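CysE, serine acetyltransferase (Brucella abortus, PDB 4HZD) probably catalyses acetyl transfer from acetyl-coenzyme A to L-serine, giving O-acetylserine for cysteine biosynthesis. Local coordinates at residues K116-A127 and L142-Q151; D201-L211 and I218-K229. All coordinates share one frame; numbering follows the deposited sequence.

Contact 1 (K116-A127 and L142-Q151); sequences KGFHAIQTHRLA and LQSRSSSIFQ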
loop_
_atom_site.group_PDB
_atom_site.type_symbol
_atom_site.label_atom_id
_atom_site.label_comp_id
_atom_site.label_asym_id
_atom_site.label_seq_id
_atom_site.Cartn_x
_atom_site.Cartn_y
_atom_site.Cartn_z
ATOM N N LYS A 116 -14.728 -1.043 17.011
ATOM C CA LYS A 116 -15.329 -0.971 15.676
ATOM C C LYS A 116 -16.813 -0.626 15.722
ATOM O O LYS A 116 -17.324 -0.004 14.804
ATOM C CB LYS A 116 -15.045 -2.262 14.853
ATOM C CG LYS A 116 -15.824 -3.488 15.302
ATOM C CD LYS A 116 -15.304 -4.764 14.616
ATOM C CE LYS A 116 -16.321 -5.898 14.775
ATOM N NZ LYS A 116 -15.711 -7.207 14.370
ATOM N N GLY A 117 -17.507 -0.942 16.828
ATOM C CA GLY A 117 -18.905 -0.496 16.966
ATOM C C GLY A 117 -19.020 1.029 16.915
ATOM O O GLY A 117 -19.851 1.584 16.178
ATOM N N PHE A 118 -18.167 1.713 17.673
ATOM C CA PHE A 118 -18.156 3.176 17.669
ATOM C C PHE A 118 -17.762 3.703 16.263
ATOM O O PHE A 118 -18.383 4.635 15.746
ATOM C CB PHE A 118 -17.191 3.717 18.747
ATOM C CG PHE A 118 -16.983 5.192 18.667
ATOM C CD1 PHE A 118 -17.921 6.060 19.211
ATOM C CD2 PHE A 118 -15.829 5.729 18.059
ATOM C CE1 PHE A 118 -17.737 7.435 19.143
ATOM C CE2 PHE A 118 -15.636 7.103 17.989
ATOM C CZ PHE A 118 -16.599 7.965 18.517
ATOM N N HIS A 119 -16.759 3.090 15.626
ATOM C CA HIS A 119 -16.358 3.504 14.276
ATOM C C HIS A 119 -17.500 3.282 13.297
ATOM O O HIS A 119 -17.777 4.140 12.438
ATOM C CB HIS A 119 -15.121 2.740 13.799
ATOM C CG HIS A 119 -13.918 2.913 14.695
ATOM N ND1 HIS A 119 -13.059 1.923 14.940
ATOM C CD2 HIS A 119 -13.510 3.990 15.460
ATOM C CE1 HIS A 119 -12.111 2.357 15.797
ATOM N NE2 HIS A 119 -12.392 3.627 16.103
ATOM N N ALA A 120 -18.209 2.153 13.424
ATOM C CA ALA A 120 -19.370 1.930 12.543
ATOM C C ALA A 120 -20.468 2.965 12.721
ATOM O O ALA A 120 -21.149 3.326 11.768
ATOM C CB ALA A 120 -19.939 0.543 12.711
ATOM N N ILE A 121 -20.727 3.376 13.948
ATOM C CA ILE A 121 -21.839 4.295 14.155
ATOM C C ILE A 121 -21.607 5.604 13.390
ATOM O O ILE A 121 -22.508 6.107 12.686
ATOM C CB ILE A 121 -22.064 4.595 15.644
ATOM C CG1 ILE A 121 -22.712 3.406 16.351
ATOM C CG2 ILE A 121 -23.009 5.774 15.831
ATOM C CD1 ILE A 121 -22.484 3.481 17.857
ATOM N N GLN A 122 -20.407 6.153 13.535
ATOM C CA GLN A 122 -20.076 7.435 12.880
ATOM C C GLN A 122 -19.985 7.268 11.366
ATOM O O GLN A 122 -20.372 8.161 10.602
ATOM C CB GLN A 122 -18.800 8.056 13.470
ATOM C CG GLN A 122 -18.679 7.959 14.983
ATOM C CD GLN A 122 -19.960 8.379 15.728
ATOM O OE1 GLN A 122 -20.749 9.209 15.237
ATOM N NE2 GLN A 122 -20.150 7.838 16.915
ATOM N N THR A 123 -19.528 6.103 10.925
ATOM C CA THR A 123 -19.515 5.796 9.489
ATOM C C THR A 123 -20.937 5.799 8.970
ATOM O O THR A 123 -21.200 6.419 7.949
ATOM C CB THR A 123 -18.820 4.448 9.142
ATOM O OG1 THR A 123 -17.486 4.466 9.618
ATOM C CG2 THR A 123 -18.786 4.251 7.626
ATOM N N HIS A 124 -21.892 5.214 9.723
ATOM C CA HIS A 124 -23.281 5.326 9.308
ATOM C C HIS A 124 -23.787 6.751 9.247
ATOM O O HIS A 124 -24.495 7.122 8.310
ATOM C CB HIS A 124 -24.243 4.566 10.206
ATOM C CG HIS A 124 -25.681 4.845 9.845
ATOM N ND1 HIS A 124 -26.222 4.424 8.675
ATOM C CD2 HIS A 124 -26.650 5.636 10.470
ATOM C CE1 HIS A 124 -27.498 4.856 8.600
ATOM N NE2 HIS A 124 -27.750 5.602 9.689
ATOM N N ARG A 125 -23.477 7.540 10.267
ATOM C CA ARG A 125 -23.874 8.948 10.279
ATOM C C ARG A 125 -23.396 9.653 8.989
ATOM O O ARG A 125 -24.138 10.408 8.369
ATOM C CB ARG A 125 -23.308 9.634 11.527
ATOM C CG ARG A 125 -23.846 9.041 12.829
ATOM C CD ARG A 125 -23.771 9.994 14.024
ATOM N NE ARG A 125 -23.909 9.269 15.310
ATOM C CZ ARG A 125 -25.069 8.804 15.792
ATOM N NH1 ARG A 125 -26.202 8.935 15.091
ATOM N NH2 ARG A 125 -25.098 8.192 16.964
ATOM N N LEU A 126 -22.154 9.394 8.593
ATOM C CA LEU A 126 -21.617 9.949 7.340
ATOM C C LEU A 126 -22.426 9.465 6.145
ATOM O O LEU A 126 -22.903 10.272 5.351
ATOM C CB LEU A 126 -20.131 9.578 7.151
ATOM C CG LEU A 126 -19.476 10.127 5.850
ATOM C CD1 LEU A 126 -19.754 11.638 5.724
ATOM C CD2 LEU A 126 -17.970 9.808 5.803
ATOM N N ALA A 127 -22.549 8.149 6.016
ATOM C CA ALA A 127 -23.315 7.533 4.925
ATOM C C ALA A 127 -24.760 8.055 4.823
ATOM O O ALA A 127 -25.302 8.263 3.724
ATOM C CB ALA A 127 -23.292 6.002 5.074
ATOM N N LEU A 142 -19.676 3.478 1.487
ATOM C CA LEU A 142 -19.374 3.435 2.905
ATOM C C LEU A 142 -20.055 2.229 3.621
ATOM O O LEU A 142 -19.424 1.511 4.441
ATOM C CB LEU A 142 -19.842 4.763 3.549
ATOM C CG LEU A 142 -18.973 5.987 3.206
ATOM C CD1 LEU A 142 -19.713 7.250 3.639
ATOM C CD2 LEU A 142 -17.617 5.863 3.883
ATOM N N GLN A 143 -21.332 2.007 3.319
ATOM C CA GLN A 143 -22.082 0.859 3.862
ATOM C C GLN A 143 -21.336 -0.443 3.549
ATOM O O GLN A 143 -21.167 -1.294 4.420
ATOM C CB GLN A 143 -23.498 0.762 3.272
ATOM C CG GLN A 143 -24.239 -0.516 3.685
ATOM C CD GLN A 143 -25.519 -0.757 2.883
ATOM O OE1 GLN A 143 -25.761 -0.093 1.870
ATOM N NE2 GLN A 143 -26.361 -1.672 3.359
ATOM N N SER A 144 -20.862 -0.541 2.316
ATOM C CA SER A 144 -20.143 -1.719 1.828
ATOM C C SER A 144 -18.835 -1.885 2.537
ATOM O O SER A 144 -18.476 -3.007 2.989
ATOM C CB SER A 144 -19.902 -1.613 0.301
ATOM O OG SER A 144 -19.105 -2.703 -0.133
ATOM N N ARG A 145 -18.093 -0.786 2.654
ATOM C CA ARG A 145 -16.818 -0.851 3.344
ATOM C C ARG A 145 -16.992 -1.127 4.854
ATOM O O ARG A 145 -16.237 -1.906 5.459
ATOM C CB ARG A 145 -16.028 0.440 3.079
ATOM C CG ARG A 145 -14.602 0.326 3.528
ATOM C CD ARG A 145 -13.699 -0.362 2.498
ATOM N NE ARG A 145 -12.383 -0.263 3.087
ATOM C CZ ARG A 145 -11.531 -1.253 3.270
ATOM N NH1 ARG A 145 -11.783 -2.483 2.843
ATOM N NH2 ARG A 145 -10.391 -0.979 3.858
ATOM N N SER A 146 -18.022 -0.533 5.460
ATOM C CA SER A 146 -18.301 -0.795 6.884
ATOM C C SER A 146 -18.708 -2.249 7.086
ATOM O O SER A 146 -18.210 -2.915 8.019
ATOM C CB SER A 146 -19.344 0.177 7.464
ATOM O OG SER A 146 -19.714 -0.190 8.791
ATOM N N SER A 147 -19.547 -2.776 6.186
ATOM C CA SER A 147 -19.911 -4.196 6.301
ATOM C C SER A 147 -18.663 -5.076 6.289
ATOM O O SER A 147 -18.569 -6.045 7.048
ATOM C CB SER A 147 -20.865 -4.632 5.179
ATOM O OG SER A 147 -21.345 -5.931 5.469
ATOM N N SER A 148 -17.693 -4.738 5.432
ATOM C CA SER A 148 -16.508 -5.611 5.239
ATOM C C SER A 148 -15.472 -5.460 6.348
ATOM O O SER A 148 -14.854 -6.445 6.764
ATOM C CB SER A 148 -15.865 -5.381 3.855
ATOM O OG SER A 148 -14.551 -5.902 3.848
ATOM N N ILE A 149 -15.284 -4.239 6.847
ATOM C CA ILE A 149 -14.198 -3.982 7.807
ATOM C C ILE A 149 -14.672 -3.952 9.248
ATOM O O ILE A 149 -13.927 -4.392 10.140
ATOM C CB ILE A 149 -13.438 -2.660 7.482
ATOM C CG1 ILE A 149 -12.832 -2.719 6.082
ATOM C CG2 ILE A 149 -12.334 -2.365 8.506
ATOM C CD1 ILE A 149 -12.100 -4.024 5.746
ATOM N N PHE A 150 -15.897 -3.438 9.489
ATOM C CA PHE A 150 -16.462 -3.440 10.843
ATOM C C PHE A 150 -17.505 -4.546 11.068
ATOM O O PHE A 150 -17.991 -4.710 12.194
ATOM C CB PHE A 150 -17.064 -2.054 11.224
ATOM C CG PHE A 150 -16.133 -0.891 10.980
ATOM C CD1 PHE A 150 -14.731 -1.011 11.185
ATOM C CD2 PHE A 150 -16.646 0.358 10.550
ATOM C CE1 PHE A 150 -13.881 0.067 10.988
ATOM C CE2 PHE A 150 -15.777 1.430 10.313
ATOM C CZ PHE A 150 -14.408 1.288 10.545
ATOM N N GLN A 151 -17.837 -5.270 9.996
ATOM C CA GLN A 151 -18.863 -6.349 9.999
ATOM C C GLN A 151 -20.231 -5.869 10.439
ATOM O O GLN A 151 -21.024 -6.634 11.038
ATOM C CB GLN A 151 -18.380 -7.575 10.801
ATOM C CG GLN A 151 -17.109 -8.201 10.189
ATOM C CD GLN A 151 -15.828 -7.443 10.548
ATOM O OE1 GLN A 151 -15.569 -7.147 11.720
ATOM N NE2 GLN A 151 -15.009 -7.161 9.547
HETATM O O HOH W 1 -21.482 1.601 9.562
#

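Contact 2 (D201-L211 and I218-K229); sequences DRHPKIRQGVL and ILGNIQVGQCSK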
loop_
_atom_site.group_PDB
_atom_site.type_symbol
_atom_site.label_atom_id
_atom_site.label_comp_id
_atom_site.label_asym_id
_atom_site.label_seq_id
_atom_site.Cartn_x
_atom_site.Cartn_y
_atom_site.Cartn_z
ATOM N N ASP A 201 -42.562 0.297 4.840
ATOM C CA ASP A 201 -42.035 0.359 6.182
ATOM C C ASP A 201 -42.057 -1.059 6.763
ATOM O O ASP A 201 -43.119 -1.670 6.890
ATOM C CB ASP A 201 -42.848 1.353 7.006
ATOM C CG ASP A 201 -42.156 1.742 8.310
ATOM O OD1 ASP A 201 -41.095 1.156 8.649
ATOM O OD2 ASP A 201 -42.686 2.640 9.000
ATOM N N ARG A 202 -40.881 -1.602 7.094
ATOM C CA ARG A 202 -40.760 -3.040 7.305
ATOM C C ARG A 202 -39.682 -3.489 8.296
ATOM O O ARG A 202 -39.389 -4.684 8.367
ATOM C CB ARG A 202 -40.533 -3.750 5.947
ATOM C CG ARG A 202 -39.199 -3.438 5.243
ATOM C CD ARG A 202 -39.176 -3.910 3.768
ATOM N NE ARG A 202 -37.866 -3.729 3.102
ATOM C CZ ARG A 202 -37.377 -2.572 2.626
ATOM N NH1 ARG A 202 -38.051 -1.424 2.721
ATOM N NH2 ARG A 202 -36.176 -2.557 2.046
ATOM N N HIS A 203 -39.062 -2.558 9.023
ATOM C CA HIS A 203 -37.966 -2.936 9.938
ATOM C C HIS A 203 -38.316 -2.299 11.241
ATOM O O HIS A 203 -39.222 -1.437 11.275
ATOM C CB HIS A 203 -36.591 -2.458 9.404
ATOM C CG HIS A 203 -36.252 -2.988 8.011
ATOM N ND1 HIS A 203 -36.138 -2.188 6.935
ATOM C CD2 HIS A 203 -35.999 -4.284 7.555
ATOM C CE1 HIS A 203 -35.850 -2.928 5.837
ATOM N NE2 HIS A 203 -35.779 -4.203 6.206
ATOM N N PRO A 204 -37.623 -2.690 12.320
ATOM C CA PRO A 204 -37.989 -2.294 13.673
ATOM C C PRO A 204 -37.772 -0.848 14.094
ATOM O O PRO A 204 -36.901 -0.099 13.576
ATOM C CB PRO A 204 -37.131 -3.212 14.562
ATOM C CG PRO A 204 -36.890 -4.408 13.724
ATOM C CD PRO A 204 -36.654 -3.811 12.352
ATOM N N LYS A 205 -38.604 -0.479 15.049
ATOM C CA LYS A 205 -38.545 0.810 15.696
ATOM C C LYS A 205 -38.107 0.565 17.136
ATOM O O LYS A 205 -38.853 -0.002 17.948
ATOM C CB LYS A 205 -39.915 1.499 15.614
ATOM C CG LYS A 205 -40.535 1.498 14.213
ATOM C CD LYS A 205 -39.759 2.382 13.229
ATOM C CE LYS A 205 -40.263 2.295 11.772
ATOM N NZ LYS A 205 -40.140 0.962 11.107
ATOM N N ILE A 206 -36.875 0.949 17.438
ATOM C CA ILE A 206 -36.301 0.744 18.776
ATOM C C ILE A 206 -36.375 2.048 19.584
ATOM O O ILE A 206 -35.730 3.043 19.225
ATOM C CB ILE A 206 -34.843 0.229 18.665
ATOM C CG1 ILE A 206 -34.768 -0.938 17.652
ATOM C CG2 ILE A 206 -34.259 -0.140 20.021
ATOM C CD1 ILE A 206 -35.582 -2.177 18.032
ATOM N N ARG A 207 -37.142 2.018 20.689
ATOM C CA ARG A 207 -37.327 3.182 21.571
ATOM C C ARG A 207 -36.129 3.368 22.508
ATOM O O ARG A 207 -35.256 2.510 22.583
ATOM C CB ARG A 207 -38.611 3.036 22.392
ATOM C CG ARG A 207 -39.876 2.905 21.546
ATOM C CD ARG A 207 -40.350 4.251 21.049
ATOM N NE ARG A 207 -41.414 4.132 20.039
ATOM C CZ ARG A 207 -41.224 4.137 18.707
ATOM N NH1 ARG A 207 -40.001 4.236 18.190
ATOM N NH2 ARG A 207 -42.261 4.033 17.872
ATOM N N GLN A 208 -36.122 4.495 23.213
ATOM C CA GLN A 208 -35.033 4.973 24.035
ATOM C C GLN A 208 -34.703 4.005 25.175
ATOM O O GLN A 208 -35.591 3.378 25.722
ATOM C CB GLN A 208 -35.467 6.337 24.594
ATOM C CG GLN A 208 -34.373 7.369 24.720
ATOM C CD GLN A 208 -34.887 8.765 25.049
ATOM O OE1 GLN A 208 -34.738 9.237 26.185
ATOM N NE2 GLN A 208 -35.481 9.441 24.052
ATOM N N GLY A 209 -33.428 3.868 25.533
ATOM C CA GLY A 209 -33.048 3.088 26.708
ATOM C C GLY A 209 -33.034 1.577 26.570
ATOM O O GLY A 209 -32.719 0.875 27.525
ATOM N N VAL A 210 -33.360 1.078 25.384
ATOM C CA VAL A 210 -33.380 -0.372 25.110
ATOM C C VAL A 210 -31.972 -1.013 25.109
ATOM O O VAL A 210 -30.990 -0.416 24.645
ATOM C CB VAL A 210 -34.154 -0.671 23.785
ATOM C CG1 VAL A 210 -33.996 -2.117 23.308
ATOM C CG2 VAL A 210 -35.640 -0.359 23.963
ATOM N N LEU A 211 -31.895 -2.216 25.667
ATOM C CA LEU A 211 -30.767 -3.109 25.487
ATOM C C LEU A 211 -31.152 -4.337 24.638
ATOM O O LEU A 211 -32.134 -5.051 24.918
ATOM C CB LEU A 211 -30.191 -3.512 26.848
ATOM C CG LEU A 211 -29.261 -4.725 26.973
ATOM C CD1 LEU A 211 -27.934 -4.461 26.275
ATOM C CD2 LEU A 211 -29.042 -5.060 28.453
ATOM N N ILE A 218 -34.714 -9.161 15.480
ATOM C CA ILE A 218 -35.943 -8.403 15.666
ATOM C C ILE A 218 -36.453 -8.141 14.237
ATOM O O ILE A 218 -35.751 -7.510 13.411
ATOM C CB ILE A 218 -35.716 -7.134 16.494
ATOM C CG1 ILE A 218 -35.050 -7.501 17.837
ATOM C CG2 ILE A 218 -37.024 -6.398 16.735
ATOM C CD1 ILE A 218 -34.641 -6.320 18.698
ATOM N N LEU A 219 -37.632 -8.693 13.908
ATOM C CA LEU A 219 -38.039 -8.783 12.480
ATOM C C LEU A 219 -39.409 -8.220 12.230
ATOM O O LEU A 219 -40.366 -8.679 12.837
ATOM C CB LEU A 219 -38.016 -10.218 11.967
ATOM C CG LEU A 219 -36.760 -11.042 12.222
ATOM C CD1 LEU A 219 -37.023 -12.471 11.780
ATOM C CD2 LEU A 219 -35.577 -10.420 11.483
ATOM N N GLY A 220 -39.499 -7.255 11.313
ATOM C CA GLY A 220 -40.778 -6.626 10.953
ATOM C C GLY A 220 -40.832 -5.169 11.364
ATOM O O GLY A 220 -39.969 -4.687 12.092
ATOM N N ASN A 221 -41.843 -4.474 10.870
ATOM C CA ASN A 221 -42.197 -3.148 11.347
ATOM C C ASN A 221 -42.893 -3.238 12.729
ATOM O O ASN A 221 -44.110 -3.055 12.858
ATOM C CB ASN A 221 -43.075 -2.442 10.320
ATOM C CG ASN A 221 -43.318 -1.008 10.675
ATOM O OD1 ASN A 221 -42.613 -0.445 11.507
ATOM N ND2 ASN A 221 -44.326 -0.403 10.062
ATOM N N ILE A 222 -42.090 -3.550 13.742
ATOM C CA ILE A 222 -42.563 -3.755 15.093
ATOM C C ILE A 222 -41.808 -2.775 15.980
ATOM O O ILE A 222 -40.778 -2.216 15.583
ATOM C CB ILE A 222 -42.407 -5.238 15.568
ATOM C CG1 ILE A 222 -40.929 -5.699 15.593
ATOM C CG2 ILE A 222 -43.275 -6.181 14.713
ATOM C CD1 ILE A 222 -40.694 -7.090 16.175
ATOM N N GLN A 223 -42.338 -2.534 17.164
ATOM C CA GLN A 223 -41.721 -1.624 18.103
ATOM C C GLN A 223 -41.157 -2.376 19.303
ATOM O O GLN A 223 -41.809 -3.293 19.818
ATOM C CB GLN A 223 -42.778 -0.617 18.573
ATOM C CG GLN A 223 -42.251 0.490 19.473
ATOM C CD GLN A 223 -43.347 1.458 19.909
ATOM O OE1 GLN A 223 -43.489 2.550 19.355
ATOM N NE2 GLN A 223 -44.146 1.043 20.890
ATOM N N VAL A 224 -39.946 -2.013 19.738
ATOM C CA VAL A 224 -39.448 -2.431 21.052
ATOM C C VAL A 224 -39.631 -1.234 21.972
ATOM O O VAL A 224 -39.024 -0.175 21.781
ATOM C CB VAL A 224 -37.993 -2.957 21.037
ATOM C CG1 VAL A 224 -37.569 -3.396 22.434
ATOM C CG2 VAL A 224 -37.869 -4.123 20.063
ATOM N N GLY A 225 -40.529 -1.382 22.948
ATOM C CA GLY A 225 -40.869 -0.270 23.826
ATOM C C GLY A 225 -39.722 0.220 24.688
ATOM O O GLY A 225 -38.744 -0.485 24.942
ATOM N N GLN A 226 -39.870 1.450 25.156
ATOM C CA GLN A 226 -38.874 2.112 25.937
ATOM C C GLN A 226 -38.386 1.308 27.150
ATOM O O GLN A 226 -39.186 0.688 27.849
ATOM C CB GLN A 226 -39.435 3.467 26.372
ATOM C CG GLN A 226 -38.388 4.403 26.923
ATOM C CD GLN A 226 -38.863 5.831 27.010
ATOM O OE1 GLN A 226 -40.059 6.110 26.907
ATOM N NE2 GLN A 226 -37.918 6.756 27.192
ATOM N N CYS A 227 -37.068 1.323 27.372
ATOM C CA CYS A 227 -36.410 0.680 28.530
ATOM C C CYS A 227 -36.449 -0.836 28.551
ATOM O O CYS A 227 -35.955 -1.449 29.487
ATOM C CB CYS A 227 -36.958 1.220 29.842
ATOM S SG CYS A 227 -36.813 3.006 29.922
ATOM N N SER A 228 -37.033 -1.444 27.529
ATOM C CA SER A 228 -37.104 -2.901 27.467
ATOM C C SER A 228 -35.781 -3.523 27.106
ATOM O O SER A 228 -34.892 -2.847 26.544
ATOM C CB SER A 228 -38.211 -3.330 26.515
ATOM O OG SER A 228 -39.443 -2.844 27.045
ATOM N N LYS A 229 -35.658 -4.809 27.444
ATOM C CA LYS A 229 -34.453 -5.590 27.207
ATOM C C LYS A 229 -34.736 -6.876 26.423
ATOM O O LYS A 229 -35.685 -7.611 26.715
ATOM C CB LYS A 229 -33.739 -5.922 28.516
ATOM C CG LYS A 229 -33.261 -4.719 29.319
ATOM C CD LYS A 229 -32.869 -5.149 30.728
ATOM C CE LYS A 229 -32.231 -4.012 31.532
ATOM N NZ LYS A 229 -32.778 -2.677 31.143
#

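Contact 1 (K116-A127 and L142-Q151)
F150 packs its ring against helix 116-127, with H119 CB over one face, 3.6 Å from F150 CZ, a CH-pi contact. At the ring edge, near its plane, T123 OG1 comes within 3.6 Å of F150 CE2, while the backbone and CB of A120 crowd the CD2 side. Next to the ring, K116 runs extended past F150 O and its NZ donates to Q151 OE1 at 2.7 Å, in the carbonyl plane. Further along, L126 and L142 cross at about a right angle, L126 CG 3.6 Å from L142 CD1, and A127 CB meets L142 CB. Between these two ends a water donates to A120 O and also bonds S146 OG (2.6 Å), which has a second partner in T152.

In the second shell, T123 OG1 is turned back beside its own backbone N (chi1 -58°) and donates to H119 O, which also takes T123 N. H119 is hydrogen-bonded through ND1 to R62 and through NE2 to V112 O, and K116 NZ also bonds T170 OG1 of its own chain and S147 OG of a neighbouring subunit.

The axes of 116-127 and 142-149 approach to 9.8 Å at 168°, an antiparallel helical hairpin, with L63 of helix 51-63 against T123 and F150, and T152 of strand 152-154 against A120.

Contact 2 (D201-L211 and I218-K229)
K205 and Q223 pair in parallel, as do I206 with V224 and L211 with K229, so that 201-211 and 218-229 form equivalent parts of successive coils of the left-handed beta-helix, spanning two of its sheets and the corner between them. The backbone ladder runs from K205 N to I222 O (2.8 Å), through V224 N to K205 O and R207 N to V224 O; it is continued at the corner by C227 N to Q208 O, and beyond it by L211 N to S228 O. Type II turns at R207-V210 and G225-S228 stack on each other here, with G209 and C227 at matching places of positive phi.

At the end away from the turns, K205 is bent at chi2 (-68°) and chi4, which curls its NZ back to three oxygens of these segments: a salt bridge to D201 OD1 on the syn side (2.6 Å), H203 O, and N221 OD1 from above the amide plane (2.9 Å). The D201 carboxylate and the N221 amide stack with their planes 27° apart. Nearer the turn, R207 crosses Q223, whose CG lies over one guanidinium face, and R207 NH1 forms a salt bridge with E181.

Apolar contacts lie on the inner side. I206 and V224 point the same way, I206 CD1 3.6 Å from V224 CG2; V224 CG1 meets V210 CG1 at 3.9 Å. P204 CG packs on I218 CG2 (3.6 Å).

Beyond the pair, C227 is disulfide-bonded to C259, and L219 touches coenzyme A. Strand 205-206 lies between 179-180 and 223-224 in its sheet, while L192 of strand 191-193 and I230 of strand 229-230 help fill the interior beside I206, I218 and V224.

From the N terminus, the chain first passes through the helices before residue 116, then turns back on itself: contact 1 closes the mostly helical 14-residue link between 116-127 and 142-151 as an antiparallel hairpin. From Q151 it enters strand 152-154 and winds through the left-handed beta-helix. Contact 2 closes later, joining adjacent coils across the six residues 212-217. The two are in series, neither nested nor crossed, with centres about 21 Å apart and nearest atoms about 10 Å apart. Contact 1 thus pairs the last two helices before the beta-helix begins, and contact 2 joins coils further along it; both also reach a neighbouring subunit.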